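Long-range contacts in cytidine deaminase (Burkholderia pseudomallei, PDB 3DMO), which probably salvages cytidine and 2'-deoxycytidine for UMP synthesis, deaminating them to uridine and 2'-deoxyuridine at a zinc-dependent active site: residues A[24-29]-A[49-54]; A[62-67]-A[96-101]. All coordinates share one frame; numbering follows the deposited sequence.

Interaction 1. Residues A[24-29]-A[49-54]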
# COMPACT_ATOMS: atom_id res chain seq x y z
N LYS A 24 10.88 -10.65 -16.49
CA LYS A 24 9.75 -9.87 -16.96
C LYS A 24 9.39 -8.68 -16.07
O LYS A 24 8.43 -7.97 -16.35
CB LYS A 24 8.54 -10.79 -17.16
CG LYS A 24 8.79 -11.83 -18.27
CD LYS A 24 7.65 -12.83 -18.44
CE LYS A 24 7.75 -13.99 -17.44
NZ LYS A 24 6.49 -14.82 -17.42
N ALA A 25 10.18 -8.46 -15.02
CA ALA A 25 9.94 -7.35 -14.09
C ALA A 25 9.85 -6.00 -14.79
O ALA A 25 10.51 -5.76 -15.81
CB ALA A 25 11.01 -7.32 -13.02
N TYR A 26 9.00 -5.13 -14.25
CA TYR A 26 8.95 -3.74 -14.66
C TYR A 26 9.46 -2.93 -13.48
O TYR A 26 8.69 -2.60 -12.56
CB TYR A 26 7.53 -3.34 -15.08
CG TYR A 26 7.37 -1.87 -15.44
CD1 TYR A 26 7.94 -1.34 -16.60
CD2 TYR A 26 6.63 -1.02 -14.61
CE1 TYR A 26 7.79 0.02 -16.92
CE2 TYR A 26 6.47 0.33 -14.92
CZ TYR A 26 7.05 0.84 -16.06
OH TYR A 26 6.88 2.17 -16.35
N ALA A 27 10.76 -2.65 -13.49
CA ALA A 27 11.40 -1.92 -12.39
C ALA A 27 12.35 -0.81 -12.88
O ALA A 27 13.54 -0.82 -12.54
CB ALA A 27 12.14 -2.90 -11.46
N PRO A 28 11.84 0.17 -13.65
CA PRO A 28 12.73 1.20 -14.16
C PRO A 28 13.13 2.23 -13.10
O PRO A 28 14.01 3.05 -13.35
CB PRO A 28 11.89 1.88 -15.25
CG PRO A 28 10.50 1.74 -14.76
CD PRO A 28 10.44 0.40 -14.07
N TYR A 29 12.51 2.18 -11.93
CA TYR A 29 12.81 3.15 -10.87
C TYR A 29 13.90 2.65 -9.93
O TYR A 29 14.88 3.36 -9.70
CB TYR A 29 11.54 3.57 -10.11
CG TYR A 29 10.48 4.09 -11.06
CD1 TYR A 29 9.45 3.26 -11.49
CD2 TYR A 29 10.55 5.39 -11.58
CE1 TYR A 29 8.50 3.71 -12.39
CE2 TYR A 29 9.60 5.85 -12.48
CZ TYR A 29 8.58 5.00 -12.89
OH TYR A 29 7.63 5.44 -13.78
N CYS A 49 6.42 -10.96 -10.79
CA CYS A 49 7.56 -10.07 -10.82
C CYS A 49 7.14 -8.76 -10.18
O CYS A 49 5.93 -8.48 -10.05
CB CYS A 49 8.04 -9.87 -12.26
SG CYS A 49 6.79 -9.16 -13.35
N ASN A 50 8.11 -7.95 -9.76
CA ASN A 50 7.77 -6.63 -9.26
C ASN A 50 7.31 -5.72 -10.40
O ASN A 50 7.74 -5.87 -11.55
CB ASN A 50 8.88 -6.00 -8.39
CG ASN A 50 10.23 -5.94 -9.08
OD1 ASN A 50 10.59 -6.83 -9.86
ND2 ASN A 50 11.02 -4.92 -8.75
N VAL A 51 6.37 -4.83 -10.09
CA VAL A 51 5.80 -3.92 -11.08
C VAL A 51 5.77 -2.56 -10.43
O VAL A 51 4.98 -2.33 -9.50
CB VAL A 51 4.37 -4.33 -11.53
CG1 VAL A 51 3.83 -3.35 -12.57
CG2 VAL A 51 4.38 -5.77 -12.08
N GLU A 52 6.64 -1.68 -10.90
CA GLU A 52 6.83 -0.38 -10.27
C GLU A 52 5.93 0.71 -10.85
O GLU A 52 5.28 0.53 -11.89
CB GLU A 52 8.31 0.01 -10.29
CG GLU A 52 9.16 -0.98 -9.51
CD GLU A 52 10.60 -0.55 -9.27
OE1 GLU A 52 11.21 -1.10 -8.32
OE2 GLU A 52 11.13 0.30 -10.02
N ASN A 53 5.88 1.84 -10.14
CA ASN A 53 5.08 3.00 -10.54
C ASN A 53 5.86 4.25 -10.15
O ASN A 53 6.63 4.22 -9.20
CB ASN A 53 3.73 2.97 -9.83
CG ASN A 53 2.74 3.94 -10.42
OD1 ASN A 53 2.72 5.13 -10.05
ND2 ASN A 53 1.90 3.46 -11.33
N ALA A 54 5.66 5.34 -10.90
CA ALA A 54 6.37 6.60 -10.64
C ALA A 54 6.06 7.11 -9.24
O ALA A 54 6.90 7.74 -8.60
CB ALA A 54 6.02 7.65 -11.69
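The carbonyl oxygen Tyr-26 O is gripped twice by residues 49-54: Glu-52 N donates to it at 2.8 Å, and the CA-H of Val-51 adds a longer C-H...O contact. Tyr-26 N in turn donates to Asn-50 O at 3.1 Å, so that Tyr-26 straddles Val-51 in a single parallel beta bridge between two loops. Glu-52 adds a side-chain bond to this backbone pairing. Its CG lies beside its own backbone N (chi1 -62°) and the extended chain runs past Ala-27, whose CB packs 3.6 Å from Glu-52 CD, until OE2 receives Tyr-29 N at 3.0 Å. Beyond the carboxylate, the Tyr-29 ring meets Glu-52 CB at its edge and takes the CA of Ala-54 over one face in a CH-pi contact, 4.0 Å from the ring centroid. At the other end, Asn-50 OD1 touches Ala-25 CB. Second-shell bonds hold both polar side chains: Asn-50 OD1 to Val-34 N, Asn-50 ND2 to Phe-32 O and Glu-52 OE1 to Ser-30 OG. Glu-105 of the second subunit bonds both tyrosine hydroxyls and Ala-54 N. Asn-50 and Glu-52 are predicted substrate-binding residues, and their ND2 and OE1 both bond one oxygen of a methylpentanediol, probably from the crystallisation liquor. Polar groups held by backbone and second-shell bonds would thus present preset hydrogen-bonding partners, consistent with recognition of a substrate hydroxyl.

Interaction 2. Residues A[62-67]-A[96-101]. With ZN (zinc ion), chain E.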
# COMPACT_ATOMS: atom_id res chain seq x y z
N ALA A 62 6.97 -9.00 -6.48
CA ALA A 62 6.88 -10.29 -7.17
C ALA A 62 6.01 -11.34 -6.48
O ALA A 62 5.16 -11.96 -7.11
CB ALA A 62 8.29 -10.85 -7.42
N GLU A 63 6.23 -11.53 -5.17
CA GLU A 63 5.50 -12.52 -4.38
C GLU A 63 4.00 -12.25 -4.49
O GLU A 63 3.19 -13.16 -4.73
CB GLU A 63 5.91 -12.46 -2.90
CG GLU A 63 7.40 -12.69 -2.60
CD GLU A 63 8.24 -11.41 -2.58
OE1 GLU A 63 8.21 -10.63 -3.55
OE2 GLU A 63 8.94 -11.16 -1.57
N ARG A 64 3.62 -10.98 -4.31
CA ARG A 64 2.22 -10.59 -4.36
C ARG A 64 1.62 -10.68 -5.76
O ARG A 64 0.48 -11.11 -5.90
CB ARG A 64 2.00 -9.21 -3.73
CG ARG A 64 2.08 -9.26 -2.20
CD ARG A 64 1.84 -7.89 -1.61
NE ARG A 64 3.04 -7.06 -1.68
CZ ARG A 64 3.06 -5.74 -1.54
NH1 ARG A 64 1.94 -5.06 -1.31
NH2 ARG A 64 4.22 -5.09 -1.62
N THR A 65 2.40 -10.31 -6.78
CA THR A 65 1.99 -10.48 -8.17
C THR A 65 1.65 -11.94 -8.49
O THR A 65 0.59 -12.22 -9.07
CB THR A 65 3.07 -9.97 -9.15
OG1 THR A 65 3.22 -8.55 -9.00
CG2 THR A 65 2.69 -10.28 -10.60
N ALA A 66 2.52 -12.87 -8.09
CA ALA A 66 2.28 -14.30 -8.28
C ALA A 66 1.01 -14.78 -7.57
O ALA A 66 0.18 -15.46 -8.17
CB ALA A 66 3.49 -15.13 -7.81
N LEU A 67 0.84 -14.39 -6.31
CA LEU A 67 -0.34 -14.80 -5.54
C LEU A 67 -1.64 -14.19 -6.07
O LEU A 67 -2.65 -14.89 -6.17
CB LEU A 67 -0.16 -14.47 -4.06
CG LEU A 67 0.81 -15.34 -3.24
CD1 LEU A 67 1.31 -14.59 -1.99
CD2 LEU A 67 0.17 -16.68 -2.86
N CYS A 96 9.76 -8.75 1.80
CA CYS A 96 9.36 -7.63 2.64
C CYS A 96 8.18 -8.00 3.52
O CYS A 96 7.48 -9.00 3.28
CB CYS A 96 9.05 -6.39 1.78
SG CYS A 96 7.40 -6.36 1.03
N GLY A 97 7.96 -7.19 4.55
CA GLY A 97 6.89 -7.42 5.53
C GLY A 97 5.47 -7.44 4.94
O GLY A 97 4.62 -8.23 5.38
N ALA A 98 5.21 -6.57 3.98
CA ALA A 98 3.93 -6.57 3.26
C ALA A 98 3.70 -7.92 2.55
O ALA A 98 2.62 -8.52 2.68
CB ALA A 98 3.88 -5.43 2.26
N CYS A 99 4.71 -8.39 1.82
CA CYS A 99 4.63 -9.71 1.19
C CYS A 99 4.43 -10.86 2.17
O CYS A 99 3.68 -11.80 1.87
CB CYS A 99 5.86 -9.99 0.33
SG CYS A 99 5.84 -9.09 -1.23
N ARG A 100 5.09 -10.78 3.33
CA ARG A 100 4.92 -11.78 4.39
C ARG A 100 3.49 -11.82 4.92
O ARG A 100 2.96 -12.90 5.17
CB ARG A 100 5.91 -11.53 5.53
CG ARG A 100 7.37 -11.72 5.12
CD ARG A 100 8.31 -11.46 6.29
NE ARG A 100 9.69 -11.27 5.85
CZ ARG A 100 10.78 -11.44 6.60
NH1 ARG A 100 10.69 -11.82 7.88
NH2 ARG A 100 11.97 -11.22 6.07
N GLN A 101 2.86 -10.65 5.05
CA GLN A 101 1.47 -10.57 5.52
C GLN A 101 0.49 -11.18 4.52
O GLN A 101 -0.45 -11.90 4.90
CB GLN A 101 1.10 -9.11 5.83
CG GLN A 101 -0.24 -8.93 6.57
CD GLN A 101 -0.21 -9.51 7.97
OE1 GLN A 101 0.64 -9.16 8.79
NE2 GLN A 101 -1.14 -10.42 8.24
ZN ZN E . 7.52 -7.45 -0.89
O HOH W 1 9.37 -8.52 -1.08
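Glu-63 and Cys-96 are joined across the active site by a single water, which also belongs to the metal. Coordination comes first: zinc is held by Cys-96 SG at 2.2 Å, by Cys-99 SG at 2.4 Å and by the water at 2.1 Å, with Cys-61 as the fourth ligand. Hydrogen bonds then orient these ligands. The water donates to Glu-63 OE2 (2.7 Å) and accepts from Cys-96 N (2.9 Å). Cys-99 SG receives Arg-64 NE at 3.5 Å, with 154° at the hydrogen and the sulfur tilted 17° from the guanidinium plane. Cys-96, the N-cap of helix 97-107, takes Cys-99 N on its own sulfur. Packing completes the contact: the Glu-63 chain, bent at chi2, brings CD to 3.6 Å from Cys-99 SG, while Ala-98 CB sits over the centre of one face of the Arg-64 guanidinium, and Leu-58 of the second subunit packs on both Arg-64 and Ala-98. Segments 62-67 and 97-101, inclined by 27°, thus meet at one zinc site. Chemically, the N-H groups of Arg-64 and Cys-99 would be expected to draw negative charge from the sulfurs they meet, which probably leaves zinc more electrophilic toward its water, beside the predicted proton donor Glu-63.

How the interactions relate
From the N terminus, helix 11-22 leads into residues 24-29; the hairpin strands 34-40 and 45-49 follow, and interaction 1 closes the loop around them when the chain returns at 49-54. Only then does helix 62-72 begin, and interaction 2 closes a second loop, through strand 80-87, on reaching helix 97-107. The two loops therefore stand in series, neither nested nor crossed. They still meet in space: Cys-49 O is a probable hydrogen-bond acceptor for Thr-65 OG1, and Ala-62 CB packs on Cys-49. Together they place the predicted substrate-binding loop beside the helices that flank the zinc, and both border the second subunit, a worked case of an active site assembled from separate contacts.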